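Local coordinates for enoyl-CoA hydratase/isomerase family protein (Mycobacterium tuberculosis, PDB 4FN7) that probably acts on enoyl-CoA thioesters in lipid metabolism, most likely as a hydratase or isomerase of the crotonase superfamily, at residues V5-K10 and D42-G47; S12-S17 and G47-T52; M78-F83 and D223-E228; L85-L90 and D213-I218. One frame throughout, in Å; residues are numbered along the deposited sequence.

Contact 1: residues V5-K10 and D42-G47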
# COMPACT_ATOMS: atom_id res chain seq x y z
N VAL A 5 -24.31 -6.33 -23.85
CA VAL A 5 -24.12 -5.06 -23.16
C VAL A 5 -25.21 -4.06 -23.54
O VAL A 5 -25.53 -3.90 -24.72
CB VAL A 5 -22.75 -4.43 -23.50
CG1 VAL A 5 -22.62 -3.06 -22.86
CG2 VAL A 5 -21.63 -5.34 -23.04
N SER A 6 -25.78 -3.40 -22.55
CA SER A 6 -26.71 -2.32 -22.82
C SER A 6 -26.07 -0.98 -22.48
O SER A 6 -25.25 -0.89 -21.56
CB SER A 6 -28.01 -2.49 -22.03
OG SER A 6 -27.78 -2.35 -20.65
N TYR A 7 -26.44 0.04 -23.24
CA TYR A 7 -25.97 1.40 -23.03
C TYR A 7 -27.16 2.32 -22.87
O TYR A 7 -28.05 2.35 -23.73
CB TYR A 7 -25.13 1.87 -24.22
CG TYR A 7 -24.76 3.33 -24.14
CD1 TYR A 7 -23.66 3.74 -23.41
CD2 TYR A 7 -25.52 4.30 -24.78
CE1 TYR A 7 -23.32 5.07 -23.32
CE2 TYR A 7 -25.19 5.64 -24.69
CZ TYR A 7 -24.08 6.01 -23.96
OH TYR A 7 -23.73 7.34 -23.85
N THR A 8 -27.18 3.08 -21.78
CA THR A 8 -28.27 4.00 -21.49
C THR A 8 -27.71 5.30 -20.95
O THR A 8 -27.01 5.31 -19.94
CB THR A 8 -29.22 3.41 -20.45
OG1 THR A 8 -29.57 2.07 -20.82
CG2 THR A 8 -30.48 4.25 -20.33
N ARG A 9 -28.00 6.40 -21.64
CA ARG A 9 -27.62 7.70 -21.11
C ARG A 9 -28.72 8.23 -20.20
O ARG A 9 -29.90 8.26 -20.58
CB ARG A 9 -27.33 8.70 -22.24
CG ARG A 9 -26.96 10.08 -21.73
CD ARG A 9 -26.31 10.96 -22.79
NE ARG A 9 -27.19 11.19 -23.93
CZ ARG A 9 -26.99 12.13 -24.86
NH1 ARG A 9 -25.94 12.93 -24.77
NH2 ARG A 9 -27.84 12.27 -25.86
N LYS A 10 -28.35 8.61 -18.99
CA LYS A 10 -29.27 9.22 -18.03
C LYS A 10 -28.66 10.52 -17.55
O LYS A 10 -27.73 10.51 -16.73
CB LYS A 10 -29.49 8.31 -16.83
CG LYS A 10 -29.85 6.87 -17.15
CD LYS A 10 -29.96 6.07 -15.86
CE LYS A 10 -30.22 4.60 -16.13
NZ LYS A 10 -30.28 3.83 -14.85
N ASP A 42 -18.33 8.08 -25.27
CA ASP A 42 -17.44 9.09 -25.85
C ASP A 42 -18.23 10.07 -26.72
O ASP A 42 -18.07 11.29 -26.60
CB ASP A 42 -16.34 8.44 -26.69
CG ASP A 42 -15.28 7.72 -25.86
OD1 ASP A 42 -15.25 7.88 -24.62
OD2 ASP A 42 -14.46 7.01 -26.47
N ARG A 43 -19.05 9.53 -27.61
CA ARG A 43 -19.82 10.36 -28.52
C ARG A 43 -20.81 11.25 -27.76
O ARG A 43 -21.02 12.41 -28.11
CB ARG A 43 -20.53 9.50 -29.56
CG ARG A 43 -19.58 8.92 -30.62
CD ARG A 43 -20.27 8.14 -31.74
NE ARG A 43 -20.66 6.78 -31.35
CZ ARG A 43 -19.94 5.68 -31.57
NH1 ARG A 43 -18.76 5.73 -32.18
NH2 ARG A 43 -20.41 4.51 -31.17
N ASP A 44 -21.41 10.70 -26.71
CA ASP A 44 -22.39 11.44 -25.93
C ASP A 44 -21.72 12.42 -24.96
O ASP A 44 -22.40 13.28 -24.38
CB ASP A 44 -23.33 10.49 -25.18
CG ASP A 44 -24.35 9.84 -26.08
OD1 ASP A 44 -24.55 10.31 -27.23
OD2 ASP A 44 -24.99 8.86 -25.65
N ASP A 45 -20.41 12.30 -24.79
CA ASP A 45 -19.64 13.21 -23.93
C ASP A 45 -20.22 13.29 -22.52
O ASP A 45 -20.45 14.37 -21.98
CB ASP A 45 -19.53 14.59 -24.58
CG ASP A 45 -18.48 15.47 -23.91
OD1 ASP A 45 -17.57 14.93 -23.25
OD2 ASP A 45 -18.55 16.71 -24.07
N VAL A 46 -20.45 12.13 -21.92
CA VAL A 46 -21.14 12.08 -20.63
C VAL A 46 -20.25 12.55 -19.48
O VAL A 46 -19.03 12.62 -19.60
CB VAL A 46 -21.66 10.66 -20.34
CG1 VAL A 46 -22.62 10.22 -21.44
CG2 VAL A 46 -20.51 9.68 -20.18
N GLY A 47 -20.87 12.89 -18.35
CA GLY A 47 -20.14 13.35 -17.19
C GLY A 47 -19.42 12.24 -16.42
O GLY A 47 -18.40 12.49 -15.79
O HOH W 1 -24.12 13.76 -22.45
O HOH W 2 -24.16 14.89 -26.00
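Tyr-7 and Asp-44 meet tip to tip between strand 5-10 and the end of helix 28-44. Tyr-7 CG is anti to the backbone N (chi1 172°), and the ring extends toward the helix end. Tyr-7 OH donates a hydrogen bond of 2.7 Å to Asp-44 OD2. The oxygen sits at the ring edge, near its plane. The phenol comes to it on the anti side of the carboxylate, 25° out of the carboxylate plane. Val-46 CG1 lies next to this bond, 3.9 Å from Tyr-7 OH. Two residues on, the Arg-9 side chain extends toward the same helix end. Its CD packs 4.0 Å from Val-46 CG1. The guanidinium lies stacked on the Asp-44 carboxylate, with Asp-44 CG over one face near the rim. Arg-9 NE is 3.6 Å from Asp-44 OD2, a long salt bridge: OD2 lies out of the guanidinium plane and no N-H points at it. Arg-9 NH1 instead donates to two waters, and each water donates to Asp-44 O. Just beyond, Asp-45 has positive phi and closes the helix in a Schellman motif. The contact ties the outermost strand of the sheet within this chain to the end of the helix packed on it. One directed bond holds OD2, while the stacked arginine adds charge without direction. Its nearness probably favours the ionised carboxylate, and the two waters link the arginine to the helix-end carbonyl.

Contact 2: residues S12-S17 and G47-T52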
# COMPACT_ATOMS: atom_id res chain seq x y z
N SER A 12 -26.48 13.21 -16.63
CA SER A 12 -25.04 13.43 -16.60
C SER A 12 -24.22 12.15 -16.74
O SER A 12 -22.99 12.22 -16.80
CB SER A 12 -24.64 14.17 -15.32
OG SER A 12 -24.93 13.40 -14.17
N ILE A 13 -24.87 10.99 -16.77
CA ILE A 13 -24.12 9.74 -16.79
C ILE A 13 -24.56 8.78 -17.88
O ILE A 13 -25.64 8.90 -18.45
CB ILE A 13 -24.18 9.02 -15.41
CG1 ILE A 13 -25.58 8.46 -15.14
CG2 ILE A 13 -23.72 9.96 -14.31
CD1 ILE A 13 -25.68 7.64 -13.87
N ALA A 14 -23.68 7.83 -18.19
CA ALA A 14 -24.03 6.69 -19.02
C ALA A 14 -23.95 5.44 -18.15
O ALA A 14 -23.02 5.29 -17.36
CB ALA A 14 -23.09 6.57 -20.21
N VAL A 15 -24.95 4.57 -18.28
CA VAL A 15 -24.95 3.29 -17.58
C VAL A 15 -24.74 2.18 -18.59
O VAL A 15 -25.51 2.03 -19.54
CB VAL A 15 -26.25 3.06 -16.81
CG1 VAL A 15 -26.18 1.74 -16.04
CG2 VAL A 15 -26.52 4.22 -15.87
N ILE A 16 -23.67 1.42 -18.39
CA ILE A 16 -23.29 0.33 -19.27
C ILE A 16 -23.44 -0.95 -18.46
O ILE A 16 -22.79 -1.13 -17.42
CB ILE A 16 -21.82 0.51 -19.72
CG1 ILE A 16 -21.68 1.80 -20.56
CG2 ILE A 16 -21.31 -0.71 -20.47
CD1 ILE A 16 -20.24 2.10 -20.99
N SER A 17 -24.33 -1.83 -18.90
CA SER A 17 -24.65 -3.02 -18.12
C SER A 17 -24.33 -4.29 -18.89
O SER A 17 -24.79 -4.48 -20.02
CB SER A 17 -26.13 -3.03 -17.73
OG SER A 17 -26.38 -2.06 -16.73
N GLY A 47 -20.87 12.89 -18.35
CA GLY A 47 -20.14 13.35 -17.19
C GLY A 47 -19.42 12.24 -16.42
O GLY A 47 -18.40 12.49 -15.79
N ALA A 48 -19.96 11.03 -16.47
CA ALA A 48 -19.37 9.89 -15.79
C ALA A 48 -19.96 8.59 -16.33
O ALA A 48 -21.03 8.60 -16.95
CB ALA A 48 -19.58 9.98 -14.29
N LEU A 49 -19.25 7.49 -16.13
CA LEU A 49 -19.71 6.17 -16.53
C LEU A 49 -20.04 5.35 -15.31
O LEU A 49 -19.33 5.42 -14.31
CB LEU A 49 -18.62 5.38 -17.27
CG LEU A 49 -17.86 5.86 -18.49
CD1 LEU A 49 -17.07 4.69 -19.05
CD2 LEU A 49 -18.83 6.39 -19.51
N VAL A 50 -21.09 4.55 -15.42
CA VAL A 50 -21.35 3.47 -14.49
C VAL A 50 -21.33 2.18 -15.29
O VAL A 50 -21.99 2.07 -16.32
CB VAL A 50 -22.72 3.62 -13.83
CG1 VAL A 50 -23.05 2.38 -13.00
CG2 VAL A 50 -22.77 4.87 -12.99
N ILE A 51 -20.55 1.21 -14.83
CA ILE A 51 -20.52 -0.11 -15.44
C ILE A 51 -21.03 -1.14 -14.43
O ILE A 51 -20.53 -1.20 -13.30
CB ILE A 51 -19.10 -0.48 -15.93
CG1 ILE A 51 -18.68 0.46 -17.06
CG2 ILE A 51 -19.05 -1.93 -16.40
CD1 ILE A 51 -17.21 0.39 -17.41
N THR A 52 -22.01 -1.94 -14.84
CA THR A 52 -22.61 -2.92 -13.95
C THR A 52 -22.51 -4.32 -14.53
O THR A 52 -22.25 -4.49 -15.73
CB THR A 52 -24.12 -2.65 -13.71
OG1 THR A 52 -24.91 -3.31 -14.72
CG2 THR A 52 -24.43 -1.15 -13.72
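Ile-13 slants across to Val-50 on one face of the sheet, with Ile-13 CD1 4.1 Å from Val-50 CG2. Ile-13 CG1 lies between the backbone N and the carbonyl carbon (chi1 70°). Its CG2 lies beside the backbone N, 4.1 Å from Ala-48 CB. Farther along this face, Val-15 CG1 reaches Thr-52 CG2. Ile-13 and Val-15 thus each meet the residue diagonally ahead on the next strand. At the end, Ser-17 OG and Thr-52 OG1 lie 2.8 Å apart. Parallel backbone bonds set this spacing: Ala-14 N to Ala-48 O, Val-50 N to Ala-14 O, Ile-16 N to Val-50 O (2.7 Å), and Thr-52 N to Ile-16 O. The strands are the two arms of a beta-alpha-beta unit whose crossover is helix 28-44. Leu-34, Ala-37 and Ile-38 of that helix pack on Ile-16, and its Ala-41 on Leu-49; helix 184-195 touches Ile-13, Val-15 and Val-50. On the face of Ile-16, the small Ala-14 CB meets Leu-49 CD2 at 4.3 Å. Ile-16 CB rests 4.1 Å from Ile-51 CG1. Where the strands begin, the Ser-12 carbonyl sits close against Gly-47, which has no side chain. Ser-12 O takes weak bonds from Gly-47 N and Ala-48 N.

Contact 3: residues M78-F83 and D223-E228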
# COMPACT_ATOMS: atom_id res chain seq x y z
N MET A 78 -7.71 -12.46 -26.99
CA MET A 78 -8.67 -12.21 -25.91
C MET A 78 -8.01 -11.51 -24.73
O MET A 78 -8.56 -10.55 -24.18
CB MET A 78 -9.35 -13.50 -25.45
CG MET A 78 -10.32 -13.30 -24.31
SD MET A 78 -11.17 -14.81 -23.84
CE MET A 78 -9.76 -15.81 -23.31
N LEU A 79 -6.82 -11.96 -24.35
CA LEU A 79 -6.10 -11.33 -23.25
C LEU A 79 -5.69 -9.91 -23.61
O LEU A 79 -5.90 -8.99 -22.82
CB LEU A 79 -4.89 -12.16 -22.84
CG LEU A 79 -5.15 -13.12 -21.67
CD1 LEU A 79 -6.30 -14.06 -21.97
CD2 LEU A 79 -3.89 -13.88 -21.31
N ARG A 80 -5.14 -9.71 -24.80
CA ARG A 80 -4.78 -8.35 -25.21
C ARG A 80 -5.99 -7.43 -25.19
O ARG A 80 -5.91 -6.30 -24.71
CB ARG A 80 -4.13 -8.34 -26.60
CG ARG A 80 -2.68 -8.80 -26.62
CD ARG A 80 -2.17 -8.97 -28.04
NE ARG A 80 -2.28 -7.74 -28.82
CZ ARG A 80 -1.33 -6.81 -28.89
NH1 ARG A 80 -0.19 -6.97 -28.23
NH2 ARG A 80 -1.52 -5.73 -29.62
N GLY A 81 -7.12 -7.90 -25.70
CA GLY A 81 -8.32 -7.08 -25.74
C GLY A 81 -8.82 -6.72 -24.35
O GLY A 81 -9.28 -5.60 -24.11
N GLY A 82 -8.71 -7.67 -23.42
CA GLY A 82 -9.17 -7.44 -22.06
C GLY A 82 -8.31 -6.41 -21.37
O GLY A 82 -8.80 -5.50 -20.70
N PHE A 83 -7.00 -6.54 -21.53
CA PHE A 83 -6.10 -5.60 -20.89
C PHE A 83 -6.09 -4.23 -21.57
O PHE A 83 -5.89 -3.22 -20.91
CB PHE A 83 -4.70 -6.21 -20.76
CG PHE A 83 -4.69 -7.45 -19.91
CD1 PHE A 83 -5.32 -7.45 -18.68
CD2 PHE A 83 -4.10 -8.61 -20.36
CE1 PHE A 83 -5.34 -8.59 -17.89
CE2 PHE A 83 -4.11 -9.76 -19.58
CZ PHE A 83 -4.73 -9.74 -18.34
N ASP A 223 1.83 -5.52 -24.75
CA ASP A 223 2.80 -5.80 -25.80
C ASP A 223 3.45 -7.17 -25.62
O ASP A 223 3.78 -7.85 -26.59
CB ASP A 223 3.88 -4.71 -25.84
CG ASP A 223 3.33 -3.36 -26.26
OD1 ASP A 223 2.25 -3.34 -26.90
OD2 ASP A 223 3.96 -2.33 -25.97
N GLY A 224 3.61 -7.59 -24.36
CA GLY A 224 4.30 -8.83 -24.05
C GLY A 224 3.46 -10.10 -24.00
O GLY A 224 4.00 -11.18 -23.75
N ILE A 225 2.16 -9.99 -24.26
CA ILE A 225 1.27 -11.14 -24.13
C ILE A 225 1.70 -12.30 -25.02
O ILE A 225 1.74 -13.45 -24.57
CB ILE A 225 -0.20 -10.79 -24.44
CG1 ILE A 225 -0.79 -9.94 -23.33
CG2 ILE A 225 -1.02 -12.07 -24.61
CD1 ILE A 225 -0.85 -10.63 -21.99
N ALA A 226 2.02 -12.02 -26.28
CA ALA A 226 2.41 -13.08 -27.20
C ALA A 226 3.67 -13.81 -26.71
O ALA A 226 3.78 -15.03 -26.84
CB ALA A 226 2.62 -12.54 -28.61
N ALA A 227 4.60 -13.06 -26.14
CA ALA A 227 5.82 -13.65 -25.60
C ALA A 227 5.52 -14.55 -24.41
O ALA A 227 6.18 -15.57 -24.20
CB ALA A 227 6.82 -12.57 -25.21
N GLU A 228 4.51 -14.18 -23.63
CA GLU A 228 4.07 -14.99 -22.50
C GLU A 228 3.57 -16.35 -22.99
O GLU A 228 3.62 -17.33 -22.25
CB GLU A 228 2.97 -14.29 -21.69
CG GLU A 228 3.45 -13.16 -20.79
CD GLU A 228 2.49 -12.89 -19.64
OE1 GLU A 228 2.12 -13.86 -18.94
OE2 GLU A 228 2.10 -11.72 -19.45
O HOH W 3 1.53 -9.35 -27.67
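One water joins Arg-80 to the backbone of Asp-223 and Ala-226. It accepts from Arg-80 NH1 at 3.0 Å and from Ala-226 N at 3.0 Å. It donates to Asp-223 O at 2.9 Å. Three groups therefore grip its oxygen. They do so at the break between helix 200-223 and the short, weakly bonded helix 225-228. The Arg-80 chain bends at chi3 (58°), which turns NE aside; the guanidinium lies beside that break. Asp-223 CA is at the guanidinium edge, 4.0 Å from Arg-80 NH1. The Asp-223 carboxylate stays farther off, beyond salt-bridge range.

Ile-225 makes the apolar part of the contact. Arg-80 and Ile-225 run past each other in opposite directions, and Arg-80 CG touches Ile-225 CB at 3.9 Å. The Ile-225 CG2 branch leans to Leu-79 CB at 4.3 Å. Its CD1 methyl reaches Phe-83 CE2 at 4.1 Å and comes to the ring obliquely. Behind this cluster, Phe-83 packs on Ala-140, Ala-141 and Ile-144 of helix 139-148. Leu-79 packs on Phe-62 and Leu-67.

The contact joins helix 73-90 to the C-terminal part of the chain. Glu-228 nearby forms a salt bridge with Arg-209 of the second subunit of the trimer. The hydrophobic grip of Ile-225 is nondirectional. The water adds direction: it takes the amide of Ala-226 and the carbonyl of Asp-223 into one network with the arginine. The aspartate charge probably adds only a weak attraction at this distance.

Contact 4: residues L85-L90 and D213-I218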
# COMPACT_ATOMS: atom_id res chain seq x y z
N LEU A 85 -8.87 -2.94 -22.80
CA LEU A 85 -10.07 -2.39 -22.18
C LEU A 85 -9.75 -1.82 -20.80
O LEU A 85 -10.19 -0.73 -20.44
CB LEU A 85 -11.15 -3.47 -22.09
CG LEU A 85 -12.51 -3.03 -21.55
CD1 LEU A 85 -13.09 -1.94 -22.42
CD2 LEU A 85 -13.43 -4.23 -21.50
N ALA A 86 -8.96 -2.55 -20.01
CA ALA A 86 -8.54 -2.05 -18.71
C ALA A 86 -7.76 -0.75 -18.86
O ALA A 86 -7.99 0.21 -18.13
CB ALA A 86 -7.70 -3.10 -17.98
N TYR A 87 -6.83 -0.71 -19.81
CA TYR A 87 -6.07 0.50 -20.06
C TYR A 87 -7.01 1.66 -20.42
O TYR A 87 -6.87 2.78 -19.91
CB TYR A 87 -5.05 0.27 -21.18
CG TYR A 87 -4.10 1.42 -21.39
CD1 TYR A 87 -2.80 1.37 -20.90
CD2 TYR A 87 -4.50 2.56 -22.08
CE1 TYR A 87 -1.92 2.43 -21.09
CE2 TYR A 87 -3.63 3.62 -22.28
CZ TYR A 87 -2.34 3.55 -21.78
OH TYR A 87 -1.49 4.62 -21.98
N ARG A 88 -7.97 1.38 -21.30
CA ARG A 88 -8.93 2.39 -21.74
C ARG A 88 -9.71 2.97 -20.57
O ARG A 88 -9.90 4.19 -20.47
CB ARG A 88 -9.90 1.80 -22.76
CG ARG A 88 -10.82 2.83 -23.38
CD ARG A 88 -11.74 2.21 -24.41
NE ARG A 88 -12.54 3.26 -25.05
CZ ARG A 88 -13.50 3.05 -25.94
NH1 ARG A 88 -13.82 1.82 -26.31
NH2 ARG A 88 -14.14 4.09 -26.44
N LEU A 89 -10.14 2.12 -19.65
CA LEU A 89 -10.93 2.58 -18.52
C LEU A 89 -10.09 3.28 -17.46
O LEU A 89 -10.53 4.27 -16.88
CB LEU A 89 -11.74 1.43 -17.92
CG LEU A 89 -12.90 1.01 -18.82
CD1 LEU A 89 -13.47 -0.33 -18.37
CD2 LEU A 89 -14.00 2.08 -18.85
N LEU A 90 -8.89 2.77 -17.18
CA LEU A 90 -8.01 3.41 -16.20
C LEU A 90 -7.57 4.80 -16.66
O LEU A 90 -7.25 5.65 -15.83
CB LEU A 90 -6.78 2.54 -15.94
CG LEU A 90 -6.96 1.39 -14.95
CD1 LEU A 90 -5.77 0.44 -14.99
CD2 LEU A 90 -7.19 1.89 -13.53
N ASP A 213 2.83 5.25 -14.00
CA ASP A 213 3.73 4.10 -14.06
C ASP A 213 2.95 2.82 -14.31
O ASP A 213 3.41 1.95 -15.06
CB ASP A 213 4.54 3.97 -12.77
CG ASP A 213 5.59 5.05 -12.62
OD1 ASP A 213 5.82 5.80 -13.60
OD2 ASP A 213 6.20 5.14 -11.54
N ALA A 214 1.78 2.70 -13.69
CA ALA A 214 0.94 1.53 -13.90
C ALA A 214 0.50 1.42 -15.36
O ALA A 214 0.55 0.35 -15.94
CB ALA A 214 -0.25 1.58 -12.98
N LEU A 215 0.09 2.54 -15.94
CA LEU A 215 -0.33 2.55 -17.34
C LEU A 215 0.82 2.14 -18.27
O LEU A 215 0.63 1.34 -19.19
CB LEU A 215 -0.89 3.92 -17.73
CG LEU A 215 -2.26 4.23 -17.13
CD1 LEU A 215 -2.65 5.69 -17.27
CD2 LEU A 215 -3.32 3.32 -17.75
N THR A 216 2.01 2.67 -18.02
CA THR A 216 3.18 2.30 -18.80
C THR A 216 3.43 0.80 -18.70
O THR A 216 3.72 0.13 -19.69
CB THR A 216 4.40 3.08 -18.32
OG1 THR A 216 4.17 4.48 -18.55
CG2 THR A 216 5.66 2.64 -19.05
N ALA A 217 3.32 0.26 -17.49
CA ALA A 217 3.57 -1.16 -17.28
C ALA A 217 2.46 -2.04 -17.87
O ALA A 217 2.73 -3.14 -18.36
CB ALA A 217 3.76 -1.46 -15.80
N ILE A 218 1.23 -1.57 -17.83
CA ILE A 218 0.13 -2.28 -18.47
C ILE A 218 0.34 -2.33 -19.98
O ILE A 218 0.16 -3.37 -20.60
CB ILE A 218 -1.23 -1.64 -18.12
CG1 ILE A 218 -1.54 -1.90 -16.64
CG2 ILE A 218 -2.33 -2.20 -18.99
CD1 ILE A 218 -2.68 -1.06 -16.08
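Leu-215 places its CD2 methyl over one face of the Tyr-87 ring in a CH-pi contact. The methyl carbon is 3.9 Å from the ring centroid and 21° off the ring normal, shifted toward the rim. It sits above the CD1-CE1 bond. The same ring has a polar neighbour at its edge, in the ring plane: Leu-215 O, 3.4 Å from Tyr-87 CE1. Ile-218 CG2 lies by the ring edge, 4.1 Å from Tyr-87 CD1. Tyr-87 also makes a cation-pi contact with Arg-219. Tyr-87 CG lies anti to the backbone N (chi1 -173°), which sends the ring out beside Leu-215. Helices 73-90 and 200-223 run antiparallel here, with segment axes 10.5 Å apart at an angle of 160°. The first helix sits in a layer between the second and the main sheet. On its other side, Leu-89 packs on Leu-49 and Ile-51 of strand 48-52. The remaining contacts are aliphatic. Leu-90 CB touches Leu-215 CD2 at 4.0 Å, so that methyl is held by the ring and by Leu-90 together. Leu-90 and Ile-218 cross at about a right angle, their CD1 methyls 3.6 Å apart. Helix 139-148 adds Leu-147 against Leu-90 and Ile-144 against Ile-218.

In the fold
Contacts 1 and 2 belong to one sheet region, with centres 6 Å apart. They share Gly-47, and strands 5-10 and 13-18 are neighbours in the sheet. Contact 2 is buried, mainly aliphatic and held by backbone bonds; contact 1 is partly buried at the sheet edge and relies on a hydrogen bond, charge and water. Contacts 3 and 4 both use helix 73-90, with centres 13 Å apart. Contact 4 is apolar and aromatic, nearer the chain centre; contact 3, farther out, adds a bridging water. The groups also meet: helix 73-90 links contact 4 to the sheet of contact 2, and its Arg-88 forms a salt bridge with Asp-42 of contact 1.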